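PDB 6LSU: intracellular protein transport protein USO1 from Saccharomyces cerevisiae S288c, which acts as a membrane tether required for protein transport from the endoplasmic reticulum to the Golgi complex, here represented by its globular head. Local coordinates for residues Gly115-Pro120 with Ala210-Met215; Ser239-Glu244 with Asn254-Leu259; Asp437-Gln442 with Glu536-Ile541. All blocks are in the same frame, centred on the assembly; numbering follows the deposited sequence.

Interaction 1 (Gly115-Pro120 with Ala210-Met215); sequences GKYPSP and AILLLM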
loop_
_atom_site.group_PDB
_atom_site.type_symbol
_atom_site.label_atom_id
_atom_site.label_comp_id
_atom_site.label_asym_id
_atom_site.label_seq_id
_atom_site.Cartn_x
_atom_site.Cartn_y
_atom_site.Cartn_z
ATOM N N GLY A 115 13.957 -4.270 -4.267
ATOM C CA GLY A 115 13.183 -4.387 -3.015
ATOM C C GLY A 115 12.754 -3.032 -2.497
ATOM O O GLY A 115 13.063 -2.028 -3.171
ATOM N N LYS A 116 12.054 -3.024 -1.355
ATOM C CA LYS A 116 11.572 -1.815 -0.627
ATOM C C LYS A 116 12.277 -1.838 0.720
ATOM O O LYS A 116 12.097 -2.811 1.483
ATOM C CB LYS A 116 10.042 -1.785 -0.464
ATOM C CG LYS A 116 9.227 -1.849 -1.757
ATOM C CD LYS A 116 9.210 -3.225 -2.415
ATOM C CE LYS A 116 8.873 -3.219 -3.895
ATOM N NZ LYS A 116 9.117 -4.551 -4.507
ATOM N N TYR A 117 13.129 -0.846 0.959
ATOM C CA TYR A 117 14.057 -0.858 2.113
ATOM C C TYR A 117 13.720 0.335 3.008
ATOM O O TYR A 117 12.932 1.193 2.591
ATOM C CB TYR A 117 15.481 -1.035 1.573
ATOM C CG TYR A 117 15.832 -2.495 1.434
ATOM C CD1 TYR A 117 15.392 -3.229 0.341
ATOM C CD2 TYR A 117 16.514 -3.161 2.452
ATOM C CE1 TYR A 117 15.655 -4.585 0.242
ATOM C CE2 TYR A 117 16.796 -4.517 2.360
ATOM C CZ TYR A 117 16.360 -5.224 1.244
ATOM O OH TYR A 117 16.589 -6.548 1.039
ATOM N N PRO A 118 14.213 0.376 4.280
ATOM C CA PRO A 118 13.927 1.487 5.188
ATOM C C PRO A 118 14.475 2.791 4.600
ATOM O O PRO A 118 15.670 3.056 4.844
ATOM C CB PRO A 118 14.695 1.192 6.489
ATOM C CG PRO A 118 15.124 -0.251 6.374
ATOM C CD PRO A 118 15.161 -0.579 4.886
ATOM N N SER A 119 13.614 3.517 3.856
ATOM C CA SER A 119 13.944 4.725 3.046
ATOM C C SER A 119 14.722 5.701 3.925
ATOM O O SER A 119 15.815 6.134 3.551
ATOM C CB SER A 119 12.712 5.393 2.421
ATOM O OG SER A 119 11.737 4.442 2.007
ATOM N N PRO A 120 14.217 6.021 5.144
ATOM C CA PRO A 120 14.952 6.889 6.065
ATOM C C PRO A 120 16.388 6.365 6.254
ATOM O O PRO A 120 17.320 7.121 6.046
ATOM C CB PRO A 120 14.127 6.845 7.369
ATOM C CG PRO A 120 12.730 6.423 6.933
ATOM C CD PRO A 120 12.950 5.530 5.729
ATOM N N ALA A 210 23.990 -14.129 -1.016
ATOM C CA ALA A 210 23.252 -14.960 -1.983
ATOM C C ALA A 210 21.768 -14.569 -2.002
ATOM O O ALA A 210 21.133 -14.823 -3.022
ATOM C CB ALA A 210 23.439 -16.434 -1.652
ATOM N N ILE A 211 21.199 -14.089 -0.882
ATOM C CA ILE A 211 19.791 -13.570 -0.818
ATOM C C ILE A 211 19.645 -12.367 -1.741
ATOM O O ILE A 211 18.678 -12.339 -2.504
ATOM C CB ILE A 211 19.402 -13.211 0.632
ATOM C CG1 ILE A 211 19.600 -14.409 1.560
ATOM C CG2 ILE A 211 17.936 -12.734 0.667
ATOM C CD1 ILE A 211 19.452 -14.089 3.003
ATOM N N LEU A 212 20.624 -11.446 -1.730
ATOM C CA LEU A 212 20.709 -10.245 -2.589
ATOM C C LEU A 212 20.786 -10.667 -4.058
ATOM O O LEU A 212 20.056 -10.046 -4.842
ATOM C CB LEU A 212 21.904 -9.395 -2.162
ATOM C CG LEU A 212 21.760 -8.793 -0.768
ATOM C CD1 LEU A 212 22.937 -7.939 -0.388
ATOM C CD2 LEU A 212 20.479 -7.966 -0.695
ATOM N N LEU A 213 21.604 -11.663 -4.422
ATOM C CA LEU A 213 21.812 -12.022 -5.853
ATOM C C LEU A 213 20.511 -12.707 -6.279
ATOM O O LEU A 213 19.959 -12.437 -7.393
ATOM C CB LEU A 213 23.062 -12.897 -6.012
ATOM C CG LEU A 213 23.290 -13.499 -7.402
ATOM C CD1 LEU A 213 23.461 -12.417 -8.441
ATOM C CD2 LEU A 213 24.499 -14.444 -7.454
ATOM N N LEU A 214 19.962 -13.525 -5.386
ATOM C CA LEU A 214 18.680 -14.177 -5.721
ATOM C C LEU A 214 17.612 -13.098 -5.954
ATOM O O LEU A 214 16.834 -13.236 -6.903
ATOM C CB LEU A 214 18.347 -15.135 -4.586
ATOM C CG LEU A 214 19.083 -16.464 -4.685
ATOM C CD1 LEU A 214 19.048 -17.201 -3.360
ATOM C CD2 LEU A 214 18.464 -17.322 -5.788
ATOM N N MET A 215 17.573 -12.043 -5.124
ATOM C CA MET A 215 16.605 -10.945 -5.334
ATOM C C MET A 215 16.760 -10.397 -6.756
ATOM O O MET A 215 15.720 -10.198 -7.411
ATOM C CB MET A 215 16.824 -9.792 -4.356
ATOM C CG MET A 215 16.212 -10.001 -2.986
ATOM S SD MET A 215 16.806 -8.726 -1.845
ATOM C CE MET A 215 16.251 -7.327 -2.818
#
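Tyr117 OH is the atom on which this contact converges: it lies 3.6 Å from Met215 SD and 3.9 Å from Met215 CE, while Leu212 CD2 stands at the edge of its range at 4.5 Å. The two main side chains approach from opposite directions, the phenol reaching out of the loop 115-120 and the thioether off segment 210-215 of helix 204-218, in ARM 3 of the globular head. Met215 CG starts anti to its own carbonyl carbon (chi1 -82°), and the chain then bends at its last torsion (chi3 57°), which swings CE back toward the tyrosine. The methyl arrives near the ring plane, at the edge, with CE 4.2 Å from Tyr117 CE1, while the sulfur meets the hydroxyl oxygen. The same methyl touches the loop backbone, Met215 CE being 4.1 Å from Gly115 N.

On the helical side, Met215 N bonds to Ile211 O at 2.9 Å. Around the pair, the ring of Tyr117 also packs on Leu251 and Asn254 of helix 251-264 and on Arg111 of helix 103-112, and Leu212 reaches Arg111, Ser107 and Ser110.

With 108 Å² buried in all, this is a small junction between a loop and an armadillo helix. Its atoms imply van der Waals attachment: a polarisable thioether touches the hydroxyl oxygen and one ring edge, so that what holds loop to helix here is dispersion between close-packed side chains rather than a directed polar bond.

Interaction 2 (Ser239-Glu244 with Asn254-Leu259); sequences SIIEEE and NDCLSL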
loop_
_atom_site.group_PDB
_atom_site.type_symbol
_atom_site.label_atom_id
_atom_site.label_comp_id
_atom_site.label_asym_id
_atom_site.label_seq_id
_atom_site.Cartn_x
_atom_site.Cartn_y
_atom_site.Cartn_z
ATOM N N SER A 239 13.756 -20.259 7.714
ATOM C CA SER A 239 14.701 -20.713 8.779
ATOM C C SER A 239 15.704 -19.601 8.984
ATOM O O SER A 239 16.008 -19.331 10.140
ATOM C CB SER A 239 15.393 -22.007 8.508
ATOM O OG SER A 239 14.706 -22.709 7.486
ATOM N N ILE A 240 16.169 -18.958 7.910
ATOM C CA ILE A 240 17.147 -17.834 8.051
ATOM C C ILE A 240 16.471 -16.741 8.892
ATOM O O ILE A 240 17.071 -16.275 9.843
ATOM C CB ILE A 240 17.621 -17.322 6.679
ATOM C CG1 ILE A 240 18.265 -18.431 5.851
ATOM C CG2 ILE A 240 18.567 -16.135 6.880
ATOM C CD1 ILE A 240 18.692 -17.992 4.479
ATOM N N ILE A 241 15.232 -16.353 8.533
ATOM C CA ILE A 241 14.443 -15.337 9.275
ATOM C C ILE A 241 14.371 -15.762 10.754
ATOM O O ILE A 241 14.730 -14.917 11.601
ATOM C CB ILE A 241 13.048 -15.122 8.652
ATOM C CG1 ILE A 241 13.140 -14.454 7.270
ATOM C CG2 ILE A 241 12.125 -14.308 9.603
ATOM C CD1 ILE A 241 11.912 -14.584 6.443
ATOM N N GLU A 242 13.950 -16.996 11.082
ATOM C CA GLU A 242 13.864 -17.379 12.520
ATOM C C GLU A 242 15.257 -17.422 13.166
ATOM O O GLU A 242 15.390 -16.925 14.289
ATOM C CB GLU A 242 13.100 -18.666 12.811
ATOM C CG GLU A 242 12.441 -18.613 14.204
ATOM C CD GLU A 242 11.774 -17.307 14.673
ATOM O OE1 GLU A 242 10.978 -16.686 13.891
ATOM O OE2 GLU A 242 12.048 -16.902 15.836
ATOM N N GLU A 243 16.262 -17.901 12.443
ATOM C CA GLU A 243 17.683 -17.949 12.885
ATOM C C GLU A 243 18.191 -16.520 13.181
ATOM O O GLU A 243 18.919 -16.336 14.191
ATOM C CB GLU A 243 18.463 -18.705 11.809
ATOM C CG GLU A 243 19.686 -19.440 12.292
ATOM C CD GLU A 243 20.510 -19.930 11.106
ATOM O OE1 GLU A 243 19.925 -20.566 10.169
ATOM O OE2 GLU A 243 21.711 -19.605 11.075
ATOM N N GLU A 244 17.777 -15.490 12.435
ATOM C CA GLU A 244 18.272 -14.094 12.680
ATOM C C GLU A 244 17.399 -13.293 13.666
ATOM O O GLU A 244 17.741 -12.128 13.933
ATOM C CB GLU A 244 18.415 -13.386 11.343
ATOM C CG GLU A 244 19.559 -13.948 10.527
ATOM C CD GLU A 244 20.926 -13.707 11.145
ATOM O OE1 GLU A 244 21.189 -12.539 11.557
ATOM O OE2 GLU A 244 21.742 -14.675 11.168
ATOM N N ASN A 254 14.901 -8.348 6.106
ATOM C CA ASN A 254 14.337 -7.450 5.059
ATOM C C ASN A 254 14.629 -8.073 3.682
ATOM O O ASN A 254 13.695 -8.202 2.849
ATOM C CB ASN A 254 14.958 -6.062 5.156
ATOM C CG ASN A 254 14.080 -4.979 4.586
ATOM O OD1 ASN A 254 14.239 -3.833 4.930
ATOM N ND2 ASN A 254 13.146 -5.314 3.750
ATOM N N ASP A 255 15.876 -8.499 3.469
ATOM C CA ASP A 255 16.288 -9.205 2.215
ATOM C C ASP A 255 15.443 -10.482 2.065
ATOM O O ASP A 255 14.750 -10.607 1.066
ATOM C CB ASP A 255 17.786 -9.471 2.177
ATOM C CG ASP A 255 18.665 -8.242 2.468
ATOM O OD1 ASP A 255 19.747 -8.439 3.024
ATOM O OD2 ASP A 255 18.280 -7.088 2.141
ATOM N N CYS A 256 15.408 -11.344 3.079
ATOM C CA CYS A 256 14.632 -12.608 3.025
ATOM C C CYS A 256 13.195 -12.297 2.647
ATOM O O CYS A 256 12.736 -12.880 1.594
ATOM C CB CYS A 256 14.682 -13.354 4.347
ATOM S SG CYS A 256 16.284 -14.137 4.613
ATOM N N LEU A 257 12.547 -11.367 3.371
ATOM C CA LEU A 257 11.138 -10.999 3.064
ATOM C C LEU A 257 11.056 -10.428 1.634
ATOM O O LEU A 257 10.138 -10.776 0.896
ATOM C CB LEU A 257 10.597 -10.036 4.133
ATOM C CG LEU A 257 10.537 -10.612 5.550
ATOM C CD1 LEU A 257 10.528 -9.501 6.578
ATOM C CD2 LEU A 257 9.340 -11.527 5.703
ATOM N N SER A 258 11.997 -9.577 1.265
ATOM C CA SER A 258 12.017 -8.865 -0.034
ATOM C C SER A 258 12.115 -9.914 -1.153
ATOM O O SER A 258 11.455 -9.777 -2.213
ATOM C CB SER A 258 13.159 -7.923 -0.078
ATOM O OG SER A 258 12.731 -6.692 -0.603
ATOM N N LEU A 259 12.933 -10.945 -0.921
ATOM C CA LEU A 259 13.088 -12.048 -1.891
ATOM C C LEU A 259 11.786 -12.873 -1.927
ATOM O O LEU A 259 11.259 -13.121 -3.041
ATOM C CB LEU A 259 14.327 -12.889 -1.542
ATOM C CG LEU A 259 14.472 -14.158 -2.365
ATOM C CD1 LEU A 259 14.503 -13.814 -3.851
ATOM C CD2 LEU A 259 15.694 -14.953 -1.933
#
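Cys256 fits against two neighbouring isoleucines, Ile240 and Ile241, across an antiparallel helix pair of ARM 4 in the armadillo-type head. The segment axes approach to 9.8 Å with a crossing angle of -159°, and the closest backbone pairing, Ile241 with Cys256, has its CA atoms 6.8 Å apart. All three side chains leave their backbones toward the opposing helix, and both atoms of the cysteine side chain are in contact.

Its CB meets Ile241, with the CG1 branch of Ile241 3.5 Å from Cys256 CB and the terminal methyl following alongside. The sulfur lies mainly against Ile240, whose CG2 methyl packs 3.8 Å from Cys256 SG, while still reaching Ile241 CG1 at 4.1 Å. The contact with Ile240 uses the branch that stands anti to the backbone N, whereas Ile241 meets the cysteine with its longer arm, CG1 anti to the carbonyl carbon (chi1 -68°) and CD1 extended beyond it.

Leu257 leaves its helix at a different slant: its side chain and that of Ile241 cross at about a right angle, meeting by methyls. The small interface, 164 Å² in all, is wholly apolar and buried. It continues outward, as Cys256 also touches Leu237 and Ile211, Ile240 touches Leu199, and Leu257 leans on Asn306 and Thr309 of helix 301-317. At the crossing itself, Ile241 CD1 lies 4.1 Å from Leu257 CD2.

Interaction 3 (Asp437-Gln442 with Glu536-Ile541); sequences DNFDLQ and EELREI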
loop_
_atom_site.group_PDB
_atom_site.type_symbol
_atom_site.label_atom_id
_atom_site.label_comp_id
_atom_site.label_asym_id
_atom_site.label_seq_id
_atom_site.Cartn_x
_atom_site.Cartn_y
_atom_site.Cartn_z
ATOM N N ASP A 437 -20.521 -6.699 -1.775
ATOM C CA ASP A 437 -21.310 -7.724 -2.531
ATOM C C ASP A 437 -22.026 -8.700 -1.606
ATOM O O ASP A 437 -22.233 -9.835 -2.015
ATOM C CB ASP A 437 -20.409 -8.521 -3.458
ATOM C CG ASP A 437 -19.860 -7.652 -4.555
ATOM O OD1 ASP A 437 -20.668 -6.872 -5.122
ATOM O OD2 ASP A 437 -18.642 -7.770 -4.833
ATOM N N ASN A 438 -22.453 -8.243 -0.432
ATOM C CA ASN A 438 -23.154 -9.056 0.589
ATOM C C ASN A 438 -24.377 -8.280 1.090
ATOM O O ASN A 438 -24.362 -7.690 2.238
ATOM C CB ASN A 438 -22.150 -9.370 1.675
ATOM C CG ASN A 438 -22.536 -10.543 2.527
ATOM O OD1 ASN A 438 -23.739 -10.817 2.718
ATOM N ND2 ASN A 438 -21.518 -11.212 3.079
ATOM N N PHE A 439 -25.413 -8.248 0.272
ATOM C CA PHE A 439 -26.707 -7.597 0.597
ATOM C C PHE A 439 -27.242 -7.994 1.979
ATOM O O PHE A 439 -27.689 -7.125 2.719
ATOM C CB PHE A 439 -27.773 -7.884 -0.454
ATOM C CG PHE A 439 -29.116 -7.363 0.000
ATOM C CD1 PHE A 439 -29.433 -6.009 -0.083
ATOM C CD2 PHE A 439 -30.052 -8.224 0.572
ATOM C CE1 PHE A 439 -30.660 -5.546 0.367
ATOM C CE2 PHE A 439 -31.269 -7.751 1.036
ATOM C CZ PHE A 439 -31.568 -6.415 0.941
ATOM N N ASP A 440 -27.233 -9.265 2.327
ATOM C CA ASP A 440 -27.806 -9.728 3.625
ATOM C C ASP A 440 -27.028 -9.050 4.750
ATOM O O ASP A 440 -27.625 -8.561 5.756
ATOM C CB ASP A 440 -27.792 -11.257 3.732
ATOM C CG ASP A 440 -28.504 -11.981 2.576
ATOM O OD1 ASP A 440 -29.480 -11.402 2.023
ATOM O OD2 ASP A 440 -28.062 -13.138 2.229
ATOM N N LEU A 441 -25.712 -8.971 4.618
ATOM C CA LEU A 441 -24.893 -8.464 5.746
ATOM C C LEU A 441 -25.064 -6.934 5.839
ATOM O O LEU A 441 -24.977 -6.331 6.934
ATOM C CB LEU A 441 -23.449 -8.863 5.462
ATOM C CG LEU A 441 -22.558 -8.984 6.692
ATOM C CD1 LEU A 441 -23.180 -9.889 7.744
ATOM C CD2 LEU A 441 -21.215 -9.532 6.264
ATOM N N GLN A 442 -25.322 -6.319 4.691
ATOM C CA GLN A 442 -25.623 -4.878 4.597
ATOM C C GLN A 442 -26.970 -4.620 5.286
ATOM O O GLN A 442 -26.994 -3.886 6.321
ATOM C CB GLN A 442 -25.605 -4.433 3.150
ATOM C CG GLN A 442 -24.217 -4.083 2.687
ATOM C CD GLN A 442 -24.164 -3.873 1.196
ATOM O OE1 GLN A 442 -25.042 -3.233 0.629
ATOM N NE2 GLN A 442 -23.152 -4.447 0.545
ATOM N N GLU A 536 -32.438 -0.271 -3.079
ATOM C CA GLU A 536 -33.769 0.298 -2.736
ATOM C C GLU A 536 -34.128 -0.054 -1.287
ATOM O O GLU A 536 -34.401 0.843 -0.504
ATOM C CB GLU A 536 -34.831 -0.182 -3.724
ATOM C CG GLU A 536 -35.869 0.886 -4.022
ATOM C CD GLU A 536 -36.887 0.530 -5.095
ATOM O OE1 GLU A 536 -36.487 -0.075 -6.118
ATOM O OE2 GLU A 536 -38.082 0.856 -4.902
ATOM N N GLU A 537 -34.065 -1.323 -0.910
ATOM C CA GLU A 537 -34.397 -1.785 0.459
ATOM C C GLU A 537 -33.591 -1.008 1.491
ATOM O O GLU A 537 -34.149 -0.709 2.566
ATOM C CB GLU A 537 -34.057 -3.254 0.662
ATOM C CG GLU A 537 -35.161 -4.050 1.355
ATOM C CD GLU A 537 -35.771 -5.135 0.475
ATOM O OE1 GLU A 537 -36.267 -6.139 1.041
ATOM O OE2 GLU A 537 -35.737 -4.988 -0.786
ATOM N N LEU A 538 -32.310 -0.758 1.218
ATOM C CA LEU A 538 -31.390 -0.131 2.190
ATOM C C LEU A 538 -31.775 1.353 2.289
ATOM O O LEU A 538 -31.848 1.892 3.408
ATOM C CB LEU A 538 -29.944 -0.319 1.721
ATOM C CG LEU A 538 -29.446 -1.757 1.600
ATOM C CD1 LEU A 538 -28.148 -1.801 0.795
ATOM C CD2 LEU A 538 -29.228 -2.378 2.967
ATOM N N ARG A 539 -32.002 1.999 1.147
ATOM C CA ARG A 539 -32.486 3.407 1.099
ATOM C C ARG A 539 -33.723 3.535 1.993
ATOM O O ARG A 539 -33.701 4.330 2.972
ATOM C CB ARG A 539 -32.750 3.819 -0.351
ATOM C CG ARG A 539 -31.476 4.030 -1.159
ATOM C CD ARG A 539 -31.737 4.139 -2.646
ATOM N NE ARG A 539 -30.615 4.630 -3.450
ATOM C CZ ARG A 539 -30.424 5.914 -3.804
ATOM N NH1 ARG A 539 -31.256 6.859 -3.406
ATOM N NH2 ARG A 539 -29.401 6.252 -4.564
ATOM N N GLU A 540 -34.714 2.684 1.712
ATOM C CA GLU A 540 -36.023 2.631 2.405
ATOM C C GLU A 540 -35.851 2.469 3.901
ATOM O O GLU A 540 -36.575 3.133 4.596
ATOM C CB GLU A 540 -36.890 1.508 1.835
ATOM C CG GLU A 540 -37.472 1.896 0.485
ATOM C CD GLU A 540 -37.921 3.356 0.413
ATOM O OE1 GLU A 540 -37.317 4.138 -0.416
ATOM O OE2 GLU A 540 -38.840 3.726 1.215
ATOM N N ILE A 541 -34.945 1.627 4.368
ATOM C CA ILE A 541 -34.720 1.451 5.833
ATOM C C ILE A 541 -34.213 2.758 6.433
ATOM O O ILE A 541 -34.496 3.025 7.614
ATOM C CB ILE A 541 -33.727 0.291 6.115
ATOM C CG1 ILE A 541 -34.321 -1.054 5.699
ATOM C CG2 ILE A 541 -33.301 0.295 7.590
ATOM C CD1 ILE A 541 -33.335 -2.193 5.745
#
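Leu538 packs between Phe439 and Gln442, joining the start of helix 439-459, which lies in ARM 8 of the largely helical armadillo head, to helix 535-543. Its CB sets out toward the opposing segment, and CG, placed anti to the carbonyl carbon (chi1 -62°), is the first atom to make contact, 4.2 Å from Phe439 CE1. The ring is met obliquely there, as the two side chains slide past each other in opposite directions. Beyond CG the branches part. CD2 rests on the root of Gln442, with Leu538 CD2 3.9 Å from Gln442 C and also close to its CB. CD1 goes to the amide end, 3.4 Å from Gln442 OE1, a van der Waals contact between a methyl and an oxygen. The other end of that amide is engaged elsewhere, since Gln442 NE2 donates to Phe435 O and so limits how the group can turn.

Outside the pair of segments, Leu446 also touches Leu538. An alanine here would lose CG and both methyls, and is likely to open a gap between Gln442 and Phe439, leaving Phe439 CE1 and the Gln442 side chain without their apolar neighbour.

Glu537 supplies the exposed margin of the contact through its aliphatic root, while its carboxylate plane is turned 75° from the ring. On the facing side, Asn438 is the N-cap of helix 439-459, although its OD1 accepts from Leu441 N through a weak bond. The phenylalanine meets Glu537 at its edge: Glu537 CB lies near the ring plane, 4.0 Å from Phe439 CZ.

Overall arrangement
The three contacts fall into two regions of the elongated head. Interactions 1 and 2 are neighbours, their centres 11 Å apart, and they share a surface: Gly115 CA lies 3.4 Å from Ser258 OG, and Tyr117 CD2 lies 3.4 Å from Asn254 OD1. The loop 115-120 thus touches helix 251-264 through these atoms, and helix 204-218 through Tyr117 and Gly115 on Met215. The approach of Tyr117 OH to Asp255 OD2 is modelled too short to be more than a doubtful hydrogen bond. Interaction 3 lies across the centre of the chain, about 46 Å from each of the others between centres and about 28 Å from interaction 1 between nearest atoms, so no direct contact joins the two regions.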